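Long-range contacts in lipid-transfer protein (Thermomonospora curvata, PDB 6OK1), which is of unknown detailed function but belongs to the thiolase superfamily and assembles with the DUF35 protein ChsH2: residues 13-17 with 29-33; 109-115 with 217-222; 159-165 with 313-317; 169-174 with 298-302. The contacts are given in a common frame with arbitrary orientation. Numbering follows the deposited sequence.

Contact 1: residues 13-17 with 29-33; sequences IGATE and LACEA
Helix 26-40 presents one turn, residues 29-33, to the end of strand 8-15, where Ile13 to Ala15 are extended and Thr16 and Glu17 run on as loop. Leu29 (chi1 m, chi2 t) opens the contact: its carbonyl O lies 3.5 Å from Thr16 CG2, and its CD2 is 3.9 Å from the same methyl. That carbonyl, Leu29 O, also receives the helical bond from Ala33 N at 3.0 Å. The packing is that of a helix on the sheet in a thiolase-type alpha/beta layer, where the first strand leads through a loop to the first helix. Glu32 follows, with CB directed toward the strand; its OE1 passes 3.8 Å from Thr16 CG2 but is held in a salt bridge by Arg24. Ala33 completes the turn at the nearest pair of CA atoms, Ala33 CA being 4.5 Å from Ala15 CA. Ala33 CB is 4.2 Å from Ala15 CA, and Ala33 O lies 3.8 Å from Gly14 CA, where a modelled CB would clash with that carbonyl. Thr16 takes the p rotamer, which sets CG2 on the helix while OG1 donates to Glu17 O at 2.8 Å.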
loop_
_atom_site.group_PDB
_atom_site.type_symbol
_atom_site.label_atom_id
_atom_site.label_comp_id
_atom_site.label_asym_id
_atom_site.label_seq_id
_atom_site.Cartn_x
_atom_site.Cartn_y
_atom_site.Cartn_z
ATOM N N ILE A 13 -21.763 -8.854 -1.330
ATOM C CA ILE A 13 -20.624 -9.748 -1.464
ATOM C C ILE A 13 -20.618 -10.314 -2.879
ATOM O O ILE A 13 -21.663 -10.562 -3.489
ATOM C CB ILE A 13 -20.634 -10.884 -0.411
ATOM C CG1 ILE A 13 -21.857 -11.793 -0.599
ATOM C CG2 ILE A 13 -20.598 -10.276 0.997
ATOM C CD1 ILE A 13 -21.919 -12.944 0.383
ATOM N N GLY A 14 -19.418 -10.527 -3.399
ATOM C CA GLY A 14 -19.269 -11.058 -4.736
ATOM C C GLY A 14 -17.963 -11.791 -4.864
ATOM O O GLY A 14 -16.941 -11.366 -4.316
ATOM N N ALA A 15 -17.981 -12.897 -5.591
ATOM C CA ALA A 15 -16.785 -13.713 -5.744
ATOM C C ALA A 15 -16.790 -14.374 -7.111
ATOM O O ALA A 15 -17.850 -14.600 -7.708
ATOM C CB ALA A 15 -16.709 -14.785 -4.653
ATOM N N THR A 16 -15.590 -14.641 -7.618
ATOM C CA THR A 16 -15.419 -15.574 -8.713
ATOM C C THR A 16 -15.504 -16.969 -8.135
ATOM O O THR A 16 -15.546 -17.153 -6.914
ATOM C CB THR A 16 -14.067 -15.388 -9.418
ATOM O OG1 THR A 16 -12.998 -15.783 -8.545
ATOM C CG2 THR A 16 -13.880 -13.945 -9.826
ATOM N N GLU A 17 -15.484 -17.967 -9.011
ATOM C CA GLU A 17 -15.174 -19.302 -8.547
ATOM C C GLU A 17 -13.754 -19.307 -8.002
ATOM O O GLU A 17 -12.887 -18.559 -8.472
ATOM C CB GLU A 17 -15.340 -20.329 -9.681
ATOM C CG GLU A 17 -14.114 -20.542 -10.555
ATOM C CD GLU A 17 -13.804 -19.363 -11.479
ATOM O OE1 GLU A 17 -14.671 -18.473 -11.627
ATOM O OE2 GLU A 17 -12.689 -19.352 -12.066
ATOM N N LEU A 29 -10.357 -11.154 -12.763
ATOM C CA LEU A 29 -10.977 -11.699 -11.562
ATOM C C LEU A 29 -11.461 -10.582 -10.639
ATOM O O LEU A 29 -12.534 -10.687 -10.042
ATOM C CB LEU A 29 -9.985 -12.591 -10.824
ATOM C CG LEU A 29 -9.473 -13.836 -11.570
ATOM C CD1 LEU A 29 -8.397 -14.518 -10.758
ATOM C CD2 LEU A 29 -10.645 -14.805 -11.822
ATOM N N ALA A 30 -10.633 -9.551 -10.446
ATOM C CA ALA A 30 -11.025 -8.429 -9.603
ATOM C C ALA A 30 -12.273 -7.775 -10.143
ATOM O O ALA A 30 -13.210 -7.505 -9.395
ATOM C CB ALA A 30 -9.895 -7.416 -9.504
ATOM N N CYS A 31 -12.310 -7.533 -11.453
ATOM C CA CYS A 31 -13.480 -6.888 -12.035
ATOM C C CYS A 31 -14.722 -7.757 -11.886
ATOM O O CYS A 31 -15.805 -7.249 -11.569
ATOM C CB CYS A 31 -13.220 -6.569 -13.501
ATOM S SG CYS A 31 -12.003 -5.284 -13.721
ATOM N N GLU A 32 -14.595 -9.065 -12.096
ATOM C CA GLU A 32 -15.756 -9.936 -11.933
ATOM C C GLU A 32 -16.292 -9.882 -10.505
ATOM O O GLU A 32 -17.499 -9.742 -10.292
ATOM C CB GLU A 32 -15.428 -11.378 -12.317
ATOM C CG GLU A 32 -15.257 -11.588 -13.801
ATOM C CD GLU A 32 -14.896 -13.016 -14.158
ATOM O OE1 GLU A 32 -15.196 -13.935 -13.357
ATOM O OE2 GLU A 32 -14.318 -13.214 -15.248
ATOM N N ALA A 33 -15.411 -10.027 -9.517
ATOM C CA ALA A 33 -15.854 -10.043 -8.124
ATOM C C ALA A 33 -16.472 -8.705 -7.732
ATOM O O ALA A 33 -17.511 -8.657 -7.057
ATOM C CB ALA A 33 -14.656 -10.386 -7.217
#

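Contact 2: residues 109-115 with 217-222; sequences RAFNERS and ESDGGQ
This is an antiparallel strand pairing in the mixed sheet of the thiolase-type fold, joining the end of strand 104-112 to the start of strand 219-228. The short axes approach to 4.7 Å at 172°. Arg109-Gln222 and Phe111-Gly220 are hydrogen-bonded pairs: Arg109 N to Gln222 O is 3.0 Å, Gln222 N to Arg109 O 2.9 Å, and Phe111 N to Gly220 O and Gly220 N to Phe111 O are both 2.9 Å. In the non-hydrogen-bonded pairs, Ala110 CA-Gly221 CA is 3.8 Å and Asn112 CA-Asp219 CA 4.2 Å, and a CB on Gly221 would strike Ala110 CB. Gly220, at phi 158°, needs to be glycine. Beyond the strands, residues 113-115 curl with helical angles around Asp219 (chi1 m). Asp219 OD1 accepts Arg114 N at 2.9 Å and Ser115 N at 3.0 Å, while OD2 meets Ser115 OG in a very short bond of 2.5 Å. With Ser22 N bonded to OD2, the buried carboxylate is met by neutral hydrogen-bond donors, two of them backbone amides of the curl.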
loop_
_atom_site.group_PDB
_atom_site.type_symbol
_atom_site.label_atom_id
_atom_site.label_comp_id
_atom_site.label_asym_id
_atom_site.label_seq_id
_atom_site.Cartn_x
_atom_site.Cartn_y
_atom_site.Cartn_z
ATOM N N ARG A 109 -9.879 -8.264 -3.348
ATOM C CA ARG A 109 -8.597 -8.919 -3.530
ATOM C C ARG A 109 -8.812 -9.983 -4.588
ATOM O O ARG A 109 -9.779 -10.745 -4.507
ATOM C CB ARG A 109 -8.089 -9.543 -2.218
ATOM C CG ARG A 109 -6.672 -10.093 -2.264
ATOM C CD ARG A 109 -5.643 -8.986 -2.261
ATOM N NE ARG A 109 -4.282 -9.516 -2.180
ATOM C CZ ARG A 109 -3.480 -9.760 -3.206
ATOM N NH1 ARG A 109 -3.843 -9.499 -4.464
ATOM N NH2 ARG A 109 -2.271 -10.282 -2.971
ATOM N N ALA A 110 -7.926 -10.037 -5.571
ATOM C CA ALA A 110 -8.009 -11.089 -6.578
ATOM C C ALA A 110 -6.621 -11.459 -7.071
ATOM O O ALA A 110 -5.769 -10.589 -7.267
ATOM C CB ALA A 110 -8.888 -10.656 -7.761
ATOM N N PHE A 111 -6.386 -12.755 -7.265
ATOM C CA PHE A 111 -5.069 -13.183 -7.707
ATOM C C PHE A 111 -5.130 -14.575 -8.315
ATOM O O PHE A 111 -6.104 -15.326 -8.144
ATOM C CB PHE A 111 -4.036 -13.150 -6.561
ATOM C CG PHE A 111 -4.509 -13.735 -5.247
ATOM C CD1 PHE A 111 -5.097 -14.993 -5.169
ATOM C CD2 PHE A 111 -4.268 -13.046 -4.061
ATOM C CE1 PHE A 111 -5.482 -15.540 -3.935
ATOM C CE2 PHE A 111 -4.634 -13.585 -2.820
ATOM C CZ PHE A 111 -5.257 -14.840 -2.762
ATOM N N ASN A 112 -4.053 -14.909 -9.024
ATOM C CA ASN A 112 -3.780 -16.266 -9.473
ATOM C C ASN A 112 -2.594 -16.827 -8.700
ATOM O O ASN A 112 -1.509 -17.004 -9.234
ATOM C CB ASN A 112 -3.475 -16.269 -10.960
ATOM C CG ASN A 112 -4.695 -15.998 -11.789
ATOM O OD1 ASN A 112 -5.769 -16.553 -11.534
ATOM N ND2 ASN A 112 -4.550 -15.130 -12.785
ATOM N N GLU A 113 -2.790 -17.101 -7.420
ATOM C CA GLU A 113 -1.686 -17.595 -6.609
ATOM C C GLU A 113 -1.358 -19.053 -6.883
ATOM O O GLU A 113 -0.234 -19.462 -6.621
ATOM C CB GLU A 113 -1.982 -17.426 -5.110
ATOM C CG GLU A 113 -1.772 -16.029 -4.585
ATOM C CD GLU A 113 -1.178 -16.006 -3.198
ATOM O OE1 GLU A 113 -0.238 -15.219 -3.002
ATOM O OE2 GLU A 113 -1.640 -16.757 -2.306
ATOM N N ARG A 114 -2.305 -19.843 -7.394
ATOM C CA ARG A 114 -1.989 -21.230 -7.722
ATOM C C ARG A 114 -1.384 -21.382 -9.108
ATOM O O ARG A 114 -0.423 -22.137 -9.277
ATOM C CB ARG A 114 -3.237 -22.100 -7.623
ATOM C CG ARG A 114 -2.902 -23.616 -7.633
ATOM C CD ARG A 114 -2.110 -23.991 -6.400
ATOM N NE ARG A 114 -1.632 -25.367 -6.339
ATOM C CZ ARG A 114 -0.544 -25.825 -6.954
ATOM N NH1 ARG A 114 0.132 -25.052 -7.793
ATOM N NH2 ARG A 114 -0.140 -27.073 -6.730
ATOM N N SER A 115 -1.910 -20.652 -10.093
ATOM C CA SER A 115 -1.462 -20.787 -11.469
ATOM C C SER A 115 -0.423 -19.757 -11.899
ATOM O O SER A 115 0.211 -19.950 -12.942
ATOM C CB SER A 115 -2.655 -20.706 -12.419
ATOM O OG SER A 115 -3.289 -19.423 -12.394
ATOM N N GLU A 217 -2.722 -23.006 -2.175
ATOM C CA GLU A 217 -2.958 -21.739 -2.840
ATOM C C GLU A 217 -4.158 -21.827 -3.788
ATOM O O GLU A 217 -4.578 -22.907 -4.224
ATOM C CB GLU A 217 -1.718 -21.317 -3.609
ATOM C CG GLU A 217 -0.467 -21.285 -2.725
ATOM C CD GLU A 217 0.730 -20.718 -3.407
ATOM O OE1 GLU A 217 1.158 -21.305 -4.425
ATOM O OE2 GLU A 217 1.237 -19.682 -2.919
ATOM N N SER A 218 -4.696 -20.647 -4.121
ATOM C CA SER A 218 -5.924 -20.522 -4.880
ATOM C C SER A 218 -5.796 -19.453 -5.955
ATOM O O SER A 218 -5.011 -18.508 -5.834
ATOM C CB SER A 218 -7.104 -20.138 -3.989
ATOM O OG SER A 218 -7.318 -21.061 -2.932
ATOM N N ASP A 219 -6.608 -19.615 -7.002
ATOM C CA ASP A 219 -6.917 -18.568 -7.959
ATOM C C ASP A 219 -8.341 -18.100 -7.679
ATOM O O ASP A 219 -9.244 -18.922 -7.479
ATOM C CB ASP A 219 -6.869 -19.064 -9.403
ATOM C CG ASP A 219 -5.471 -19.384 -9.917
ATOM O OD1 ASP A 219 -4.452 -19.281 -9.197
ATOM O OD2 ASP A 219 -5.412 -19.733 -11.123
ATOM N N GLY A 220 -8.546 -16.794 -7.669
ATOM C CA GLY A 220 -9.884 -16.274 -7.494
ATOM C C GLY A 220 -9.895 -14.842 -6.993
ATOM O O GLY A 220 -8.854 -14.251 -6.694
ATOM N N GLY A 221 -11.104 -14.304 -6.920
ATOM C CA GLY A 221 -11.318 -12.930 -6.456
ATOM C C GLY A 221 -12.523 -12.834 -5.544
ATOM O O GLY A 221 -13.488 -13.591 -5.669
ATOM N N GLN A 222 -12.442 -11.894 -4.591
ATOM C CA GLN A 222 -13.487 -11.650 -3.602
ATOM C C GLN A 222 -13.661 -10.150 -3.431
ATOM O O GLN A 222 -12.670 -9.419 -3.310
ATOM C CB GLN A 222 -13.138 -12.281 -2.252
ATOM C CG GLN A 222 -14.123 -12.007 -1.144
ATOM C CD GLN A 222 -15.386 -12.846 -1.266
ATOM O OE1 GLN A 222 -15.339 -14.076 -1.177
ATOM N NE2 GLN A 222 -16.522 -12.177 -1.419
HETATM O O HOH W 1 -3.813 -18.451 -2.514
HETATM O O HOH W 2 2.099 -17.726 -4.686
#

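Contact 3: residues 159-165 with 313-317; sequences YMHEYGA and RGEAK
The C-terminal end of helix 148-163 packs on the turn that leads into helix 316-321, joining the N-terminal and C-terminal halves of the thiolase-type fold. Tyr163, Lys317 and Gly314 bury most of the interface. Tyr163, in the m rotamer with CB toward the turn, lays its ring against Gly314 in a CH-pi contact: Gly314 CA is 3.4 Å from the ring centroid, 15° off the normal, and 3.3 Å from Tyr163 CD1. Tyr163 CA and Gly314 CA are 5.2 Å apart. Gly314 has phi/psi of 75/0, and a CB there would collide with Tyr163 CD1. Gly164, the first residue after helix 148-163, also takes positive phi (73°), Gly164 N still bonding to Met160 O at 2.8 Å. Lys317 (p, t, t, p) reaches over the end of helix 148-163, with Lys317 CD 3.9 Å from Ala165 CA and CE 3.3 Å from Tyr163 O. Tyr159 OH, bonded to Glu306, stands 3.8 Å from Ala316 CB. Two waters bridge the gap: one joins Tyr163 O to Gly314 O, each at 2.9 Å, and the other donates to Tyr159 OH at 2.7 Å and Gly314 O at 2.8 Å while accepting from Lys317 N at 2.9 Å.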
loop_
_atom_site.group_PDB
_atom_site.type_symbol
_atom_site.label_atom_id
_atom_site.label_comp_id
_atom_site.label_asym_id
_atom_site.label_seq_id
_atom_site.Cartn_x
_atom_site.Cartn_y
_atom_site.Cartn_z
ATOM N N TYR A 159 4.411 -23.153 21.562
ATOM C CA TYR A 159 3.085 -23.265 22.172
ATOM C C TYR A 159 2.856 -24.682 22.708
ATOM O O TYR A 159 2.301 -24.867 23.807
ATOM C CB TYR A 159 2.025 -22.874 21.141
ATOM C CG TYR A 159 0.602 -22.905 21.662
ATOM C CD1 TYR A 159 -0.116 -24.082 21.670
ATOM C CD2 TYR A 159 -0.019 -21.760 22.121
ATOM C CE1 TYR A 159 -1.405 -24.129 22.154
ATOM C CE2 TYR A 159 -1.317 -21.796 22.613
ATOM C CZ TYR A 159 -2.002 -22.993 22.629
ATOM O OH TYR A 159 -3.307 -23.085 23.093
ATOM N N MET A 160 3.310 -25.690 21.962
ATOM C CA MET A 160 3.243 -27.074 22.445
ATOM C C MET A 160 4.045 -27.244 23.720
ATOM O O MET A 160 3.607 -27.915 24.663
ATOM C CB MET A 160 3.792 -28.023 21.393
ATOM C CG MET A 160 2.953 -28.132 20.139
ATOM S SD MET A 160 3.798 -28.986 18.792
ATOM C CE MET A 160 3.912 -30.661 19.413
ATOM N N HIS A 161 5.249 -26.685 23.741
ATOM C CA HIS A 161 6.104 -26.771 24.925
ATOM C C HIS A 161 5.433 -26.159 26.146
ATOM O O HIS A 161 5.422 -26.745 27.236
ATOM C CB HIS A 161 7.424 -26.051 24.636
ATOM C CG HIS A 161 8.291 -25.877 25.836
ATOM N ND1 HIS A 161 9.091 -26.887 26.322
ATOM C CD2 HIS A 161 8.498 -24.809 26.637
ATOM C CE1 HIS A 161 9.737 -26.454 27.391
ATOM N NE2 HIS A 161 9.396 -25.196 27.604
ATOM N N GLU A 162 4.893 -24.956 25.998
ATOM C CA GLU A 162 4.387 -24.260 27.171
ATOM C C GLU A 162 3.068 -24.830 27.661
ATOM O O GLU A 162 2.818 -24.828 28.873
ATOM C CB GLU A 162 4.247 -22.770 26.874
ATOM C CG GLU A 162 5.588 -22.163 26.549
ATOM C CD GLU A 162 5.550 -20.670 26.326
ATOM O OE1 GLU A 162 4.452 -20.073 26.327
ATOM O OE2 GLU A 162 6.639 -20.098 26.153
ATOM N N TYR A 163 2.238 -25.351 26.771
ATOM C CA TYR A 163 0.871 -25.697 27.144
ATOM C C TYR A 163 0.520 -27.166 26.965
ATOM O O TYR A 163 -0.602 -27.568 27.301
ATOM C CB TYR A 163 -0.096 -24.836 26.326
ATOM C CG TYR A 163 0.020 -23.367 26.620
ATOM C CD1 TYR A 163 -0.004 -22.899 27.933
ATOM C CD2 TYR A 163 0.172 -22.432 25.596
ATOM C CE1 TYR A 163 0.102 -21.575 28.215
ATOM C CE2 TYR A 163 0.268 -21.077 25.880
ATOM C CZ TYR A 163 0.227 -20.656 27.189
ATOM O OH TYR A 163 0.327 -19.322 27.493
ATOM N N GLY A 164 1.428 -27.966 26.430
ATOM C CA GLY A 164 1.179 -29.377 26.259
ATOM C C GLY A 164 0.212 -29.716 25.153
ATOM O O GLY A 164 -0.308 -30.830 25.120
ATOM N N ALA A 165 -0.059 -28.783 24.251
ATOM C CA ALA A 165 -0.810 -29.105 23.057
ATOM C C ALA A 165 0.012 -30.040 22.190
ATOM O O ALA A 165 1.250 -30.011 22.206
ATOM C CB ALA A 165 -1.148 -27.843 22.267
ATOM N N ARG A 313 -5.800 -18.803 28.797
ATOM C CA ARG A 313 -4.481 -19.040 28.208
ATOM C C ARG A 313 -4.095 -20.506 28.317
ATOM O O ARG A 313 -4.190 -21.108 29.393
ATOM C CB ARG A 313 -3.416 -18.199 28.913
ATOM C CG ARG A 313 -3.503 -16.752 28.699
ATOM C CD ARG A 313 -3.037 -16.422 27.321
ATOM N NE ARG A 313 -3.207 -15.013 27.078
ATOM C CZ ARG A 313 -3.048 -14.457 25.897
ATOM N NH1 ARG A 313 -2.710 -15.214 24.850
ATOM N NH2 ARG A 313 -3.233 -13.154 25.783
ATOM N N GLY A 314 -3.629 -21.068 27.205
ATOM C CA GLY A 314 -3.212 -22.459 27.131
ATOM C C GLY A 314 -4.317 -23.490 27.096
ATOM O O GLY A 314 -4.013 -24.688 27.023
ATOM N N GLU A 315 -5.586 -23.083 27.143
ATOM C CA GLU A 315 -6.683 -24.033 27.178
ATOM C C GLU A 315 -7.491 -24.107 25.885
ATOM O O GLU A 315 -8.539 -24.757 25.863
ATOM C CB GLU A 315 -7.587 -23.697 28.379
ATOM C CG GLU A 315 -6.763 -23.668 29.655
ATOM C CD GLU A 315 -7.576 -23.782 30.918
ATOM O OE1 GLU A 315 -8.792 -23.541 30.868
ATOM O OE2 GLU A 315 -6.983 -24.114 31.964
ATOM N N ALA A 316 -7.022 -23.496 24.790
ATOM C CA ALA A 316 -7.713 -23.662 23.518
ATOM C C ALA A 316 -7.830 -25.120 23.127
ATOM O O ALA A 316 -8.830 -25.520 22.519
ATOM C CB ALA A 316 -7.000 -22.878 22.416
ATOM N N LYS A 317 -6.821 -25.930 23.435
ATOM C CA LYS A 317 -6.894 -27.336 23.069
ATOM C C LYS A 317 -8.099 -27.994 23.729
ATOM O O LYS A 317 -8.760 -28.854 23.134
ATOM C CB LYS A 317 -5.611 -28.063 23.467
ATOM C CG LYS A 317 -5.375 -28.131 24.979
ATOM C CD LYS A 317 -3.969 -28.698 25.276
ATOM C CE LYS A 317 -3.671 -28.739 26.776
ATOM N NZ LYS A 317 -4.613 -29.671 27.454
HETATM O O HOH W 3 -4.105 -25.332 24.348
HETATM O O HOH W 4 -2.400 -26.131 28.993
#

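Contact 4: residues 169-174 with 298-302; sequences DFGRVA and TPLVL
A buried hydrophobic seam between the two halves of the thiolase-type fold forms where helix 167-182 packs on the turn that starts helix 301-307. Residues 169-174 are helical; Thr298 to Val301 make a type I beta turn, with Val301 N bonded to Thr298 O at 3.1 Å, before helix 301-307 continues through Leu302. The nearest CA atoms are those of Phe170 and Pro299, 5.3 Å apart. Phe170 (chi1 m) places one ring face under the proline: Pro299 CB sits 3.8 Å from the ring centroid, 10° off the normal, a CH-pi contact. At the ring edge, Leu302 CD1 lies 4.0 Å from Phe170 CD1. One helical turn on, Val173 (chi1 t) points its CB toward the turn. Val173 CG1 is 3.9 Å from both Val301 CG2 and Thr298 CG2, and Val173 CG2 is 3.9 Å from Leu302 CD1. Thr298 (chi1 p) also has CB 3.7 Å from Phe170 O, while its hydroxyl is bonded to Asp213. Asp169 OD1 instead stays on its own helix, in a 2.8 Å salt bridge with Arg172 NH2. The contact is thus made by apolar side chains and a CH-pi contact, while Thr298 OG1 and Asp169 find their polar partners away from it.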
loop_
_atom_site.group_PDB
_atom_site.type_symbol
_atom_site.label_atom_id
_atom_site.label_comp_id
_atom_site.label_asym_id
_atom_site.label_seq_id
_atom_site.Cartn_x
_atom_site.Cartn_y
_atom_site.Cartn_z
ATOM N N ASP A 169 -4.188 -31.876 18.597
ATOM C CA ASP A 169 -4.953 -30.666 18.905
ATOM C C ASP A 169 -5.016 -29.739 17.697
ATOM O O ASP A 169 -6.079 -29.199 17.372
ATOM C CB ASP A 169 -4.344 -29.947 20.110
ATOM C CG ASP A 169 -4.451 -30.758 21.369
ATOM O OD1 ASP A 169 -5.541 -31.310 21.597
ATOM O OD2 ASP A 169 -3.449 -30.858 22.109
ATOM N N PHE A 170 -3.892 -29.554 17.001
ATOM C CA PHE A 170 -3.926 -28.785 15.758
ATOM C C PHE A 170 -4.783 -29.490 14.705
ATOM O O PHE A 170 -5.506 -28.842 13.932
ATOM C CB PHE A 170 -2.498 -28.580 15.228
ATOM C CG PHE A 170 -1.575 -27.869 16.190
ATOM C CD1 PHE A 170 -2.045 -26.916 17.079
ATOM C CD2 PHE A 170 -0.210 -28.172 16.203
ATOM C CE1 PHE A 170 -1.178 -26.258 17.946
ATOM C CE2 PHE A 170 0.658 -27.525 17.078
ATOM C CZ PHE A 170 0.182 -26.569 17.943
ATOM N N GLY A 171 -4.703 -30.819 14.658
ATOM C CA GLY A 171 -5.475 -31.581 13.698
ATOM C C GLY A 171 -6.972 -31.413 13.860
ATOM O O GLY A 171 -7.715 -31.434 12.869
ATOM N N ARG A 172 -7.444 -31.233 15.096
ATOM C CA ARG A 172 -8.881 -31.050 15.282
ATOM C C ARG A 172 -9.379 -29.816 14.563
ATOM O O ARG A 172 -10.541 -29.773 14.146
ATOM C CB ARG A 172 -9.225 -31.003 16.771
ATOM C CG ARG A 172 -9.497 -32.383 17.294
ATOM C CD ARG A 172 -9.917 -32.415 18.761
ATOM N NE ARG A 172 -8.741 -32.475 19.607
ATOM C CZ ARG A 172 -8.094 -33.591 19.906
ATOM N NH1 ARG A 172 -8.516 -34.757 19.452
ATOM N NH2 ARG A 172 -7.005 -33.540 20.650
ATOM N N VAL A 173 -8.525 -28.796 14.433
ATOM C CA VAL A 173 -8.885 -27.611 13.669
ATOM C C VAL A 173 -9.052 -27.973 12.211
ATOM O O VAL A 173 -9.997 -27.532 11.542
ATOM C CB VAL A 173 -7.817 -26.515 13.838
ATOM C CG1 VAL A 173 -8.130 -25.332 12.929
ATOM C CG2 VAL A 173 -7.745 -26.063 15.251
ATOM N N ALA A 174 -8.110 -28.750 11.688
ATOM C CA ALA A 174 -8.188 -29.177 10.297
ATOM C C ALA A 174 -9.448 -29.995 10.055
ATOM O O ALA A 174 -10.138 -29.802 9.049
ATOM C CB ALA A 174 -6.940 -29.981 9.928
ATOM N N THR A 298 -3.155 -24.224 10.713
ATOM C CA THR A 298 -4.002 -24.508 11.861
ATOM C C THR A 298 -3.505 -24.042 13.222
ATOM O O THR A 298 -4.333 -23.750 14.084
ATOM C CB THR A 298 -4.230 -26.008 11.964
ATOM O OG1 THR A 298 -2.954 -26.666 11.999
ATOM C CG2 THR A 298 -5.112 -26.502 10.795
ATOM N N PRO A 299 -2.200 -24.056 13.521
ATOM C CA PRO A 299 -1.822 -23.936 14.941
ATOM C C PRO A 299 -2.174 -22.610 15.562
ATOM O O PRO A 299 -2.432 -22.570 16.767
ATOM C CB PRO A 299 -0.311 -24.156 14.932
ATOM C CG PRO A 299 -0.071 -24.969 13.681
ATOM C CD PRO A 299 -1.046 -24.433 12.682
ATOM N N LEU A 300 -2.147 -21.513 14.804
ATOM C CA LEU A 300 -2.401 -20.220 15.414
ATOM C C LEU A 300 -3.881 -19.977 15.651
ATOM O O LEU A 300 -4.241 -18.940 16.202
ATOM C CB LEU A 300 -1.810 -19.093 14.558
ATOM C CG LEU A 300 -0.284 -19.176 14.369
ATOM C CD1 LEU A 300 0.273 -18.024 13.524
ATOM C CD2 LEU A 300 0.433 -19.214 15.697
ATOM N N VAL A 301 -4.742 -20.920 15.274
ATOM C CA VAL A 301 -6.139 -20.806 15.684
ATOM C C VAL A 301 -6.256 -20.899 17.192
ATOM O O VAL A 301 -7.127 -20.254 17.791
ATOM C CB VAL A 301 -6.985 -21.871 14.971
ATOM C CG1 VAL A 301 -8.425 -21.906 15.539
ATOM C CG2 VAL A 301 -7.026 -21.585 13.472
ATOM N N LEU A 302 -5.388 -21.697 17.845
ATOM C CA LEU A 302 -5.513 -21.906 19.272
ATOM C C LEU A 302 -5.228 -20.616 20.055
ATOM O O LEU A 302 -6.070 -20.209 20.849
ATOM C CB LEU A 302 -4.629 -23.074 19.728
ATOM C CG LEU A 302 -5.244 -24.473 19.566
ATOM C CD1 LEU A 302 -5.359 -24.854 18.100
ATOM C CD2 LEU A 302 -4.418 -25.542 20.267
#

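How the contacts relate
The contacts fall into two pairs. Contacts 1 and 2, with centres 10 Å apart, share the sheet through neighbouring strands 8-15 and 219-228: Thr16 OG1 and Gly221 N are 2.9 Å apart, and Ala110 CB lies 3.4 Å from Ala30 N. Contacts 3 and 4, 11 Å apart between centres, join successive helices on each side: Ala316 CB is 3.2 Å from Leu302 O and Met160 SD 3.9 Å from Phe170 CE2. Contacts 1 and 3 lie about 39 Å apart between centres, whereas contacts 2 and 4 come within about 13 Å between nearest atoms. ChsH2 touches contacts 1, 2 and 3 but not contact 4. Sodium-binding residues Val48, Ile70 and Glu72 belong to none of them.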